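Local coordinates for periplasmic cell division protein (SufI) (Aquifex aeolicus, PDB 6SYY), which is a multicopper oxidase that binds copper ions and probably couples substrate oxidation to the reduction of oxygen, at residues A[394-398]-A[430-434]. Residue numbers count along the deposited sequence, not the author numbering.
Sequences QVQRI and LFEQN
Two sheets that face each other in a cupredoxin beta-sandwich meet through side chains, as the third plastocyanin-like domain of this multicopper oxidase illustrates. Segment 394-398 is an extended strand and 430-434 is mostly loop around the short edge strand 432-433; the touching parts, 394-398 and 430-433, run in nearly opposite directions (161°) but in different sheets, with CA atoms 8.1 Å apart at Q396/F431, 9.2 Å at Q394/Q433 and 9.5 Å at I398/L430. Q396 buries most surface. With chi1 at -149° and chi2 p, it lays CG over one face of the F431 ring, a CH-pi contact 3.8 Å from the centroid. Q433, m at chi1 and chi2, brings its amide end in among the side chains of Q394 and Q396. F431 (chi1 p) points toward the partner segment, and I398 CD1 reaches L430 CD2 at 3.7 Å. In its own sheet 394-402 hydrogen-bonds through the backbones of Q394, Q396 and I398 to strand 437-445; in the facing sheet F431 meets the ring of Y523 on strand 520-525; I409 of strand 407-409 touches both I398 and L430.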
loop_
_atom_site.group_PDB
_atom_site.type_symbol
_atom_site.label_atom_id
_atom_site.label_comp_id
_atom_site.label_asym_id
_atom_site.label_seq_id
_atom_site.Cartn_x
_atom_site.Cartn_y
_atom_site.Cartn_z
ATOM N N GLN A 394 23.339 -13.299 5.469
ATOM C CA GLN A 394 23.505 -12.561 6.711
ATOM C C GLN A 394 22.150 -12.359 7.375
ATOM O O GLN A 394 21.136 -12.144 6.705
ATOM C CB GLN A 394 24.168 -11.207 6.460
ATOM C CG GLN A 394 25.555 -11.292 5.853
ATOM C CD GLN A 394 26.188 -9.928 5.686
ATOM O OE1 GLN A 394 25.815 -8.973 6.367
ATOM N NE2 GLN A 394 27.148 -9.828 4.773
ATOM N N VAL A 395 22.136 -12.431 8.700
ATOM C CA VAL A 395 20.935 -12.180 9.485
ATOM C C VAL A 395 21.032 -10.785 10.083
ATOM O O VAL A 395 22.078 -10.395 10.618
ATOM C CB VAL A 395 20.747 -13.238 10.584
ATOM C CG1 VAL A 395 19.484 -12.941 11.390
ATOM C CG2 VAL A 395 20.687 -14.624 9.972
ATOM N N GLN A 396 19.945 -10.031 9.985
ATOM C CA GLN A 396 19.834 -8.709 10.585
ATOM C C GLN A 396 18.604 -8.736 11.481
ATOM O O GLN A 396 17.475 -8.816 10.984
ATOM C CB GLN A 396 19.722 -7.630 9.507
ATOM C CG GLN A 396 20.310 -6.293 9.897
ATOM C CD GLN A 396 21.792 -6.378 10.187
ATOM O OE1 GLN A 396 22.611 -6.500 9.274
ATOM N NE2 GLN A 396 22.148 -6.315 11.466
ATOM N N ARG A 397 18.812 -8.698 12.795
ATOM C CA ARG A 397 17.703 -8.746 13.740
ATOM C C ARG A 397 17.221 -7.334 14.037
ATOM O O ARG A 397 17.993 -6.490 14.508
ATOM C CB ARG A 397 18.090 -9.454 15.035
ATOM C CG ARG A 397 16.979 -9.413 16.072
ATOM C CD ARG A 397 17.263 -10.354 17.209
ATOM N NE ARG A 397 18.560 -10.085 17.816
ATOM C CZ ARG A 397 19.183 -10.927 18.630
ATOM N NH1 ARG A 397 18.624 -12.093 18.921
ATOM N NH2 ARG A 397 20.364 -10.609 19.145
ATOM N N ILE A 398 15.943 -7.091 13.771
ATOM C CA ILE A 398 15.309 -5.791 13.938
ATOM C C ILE A 398 14.309 -5.927 15.076
ATOM O O ILE A 398 13.239 -6.525 14.907
ATOM C CB ILE A 398 14.625 -5.327 12.645
ATOM C CG1 ILE A 398 15.644 -5.232 11.511
ATOM C CG2 ILE A 398 13.919 -4.001 12.857
ATOM C CD1 ILE A 398 16.809 -4.330 11.817
ATOM N N LEU A 430 21.167 2.240 10.011
ATOM C CA LEU A 430 21.085 1.206 11.033
ATOM C C LEU A 430 22.025 0.052 10.713
ATOM O O LEU A 430 22.692 -0.481 11.605
ATOM C CB LEU A 430 19.650 0.705 11.161
ATOM C CG LEU A 430 19.426 -0.271 12.318
ATOM C CD1 LEU A 430 19.662 0.428 13.651
ATOM C CD2 LEU A 430 18.033 -0.896 12.263
ATOM N N PHE A 431 22.087 -0.344 9.446
ATOM C CA PHE A 431 22.996 -1.386 9.006
ATOM C C PHE A 431 23.325 -1.133 7.544
ATOM O O PHE A 431 22.633 -0.381 6.851
ATOM C CB PHE A 431 22.401 -2.790 9.200
ATOM C CG PHE A 431 21.165 -3.046 8.386
ATOM C CD1 PHE A 431 19.914 -2.729 8.886
ATOM C CD2 PHE A 431 21.254 -3.603 7.122
ATOM C CE1 PHE A 431 18.777 -2.956 8.141
ATOM C CE2 PHE A 431 20.119 -3.830 6.368
ATOM C CZ PHE A 431 18.878 -3.508 6.881
ATOM N N GLU A 432 24.391 -1.776 7.082
ATOM C CA GLU A 432 24.901 -1.585 5.735
ATOM C C GLU A 432 25.137 -2.943 5.094
ATOM O O GLU A 432 25.582 -3.882 5.760
ATOM C CB GLU A 432 26.197 -0.768 5.761
ATOM C CG GLU A 432 26.815 -0.496 4.407
ATOM C CD GLU A 432 28.021 0.416 4.508
ATOM O OE1 GLU A 432 28.183 1.067 5.561
ATOM O OE2 GLU A 432 28.806 0.479 3.541
ATOM N N GLN A 433 24.828 -3.046 3.803
ATOM C CA GLN A 433 25.023 -4.272 3.044
ATOM C C GLN A 433 25.734 -3.956 1.735
ATOM O O GLN A 433 25.711 -2.823 1.245
ATOM C CB GLN A 433 23.686 -4.979 2.753
ATOM C CG GLN A 433 22.857 -5.296 3.987
ATOM C CD GLN A 433 23.515 -6.326 4.888
ATOM O OE1 GLN A 433 24.425 -7.044 4.472
ATOM N NE2 GLN A 433 23.054 -6.400 6.130
ATOM N N ASN A 434 26.380 -4.970 1.174
ATOM C CA ASN A 434 26.957 -4.858 -0.153
ATOM C C ASN A 434 25.915 -5.222 -1.199
ATOM O O ASN A 434 25.011 -6.024 -0.947
ATOM C CB ASN A 434 28.176 -5.766 -0.297
ATOM C CG ASN A 434 29.383 -5.228 0.426
ATOM O OD1 ASN A 434 29.601 -4.018 0.468
ATOM N ND2 ASN A 434 30.178 -6.123 1.002
#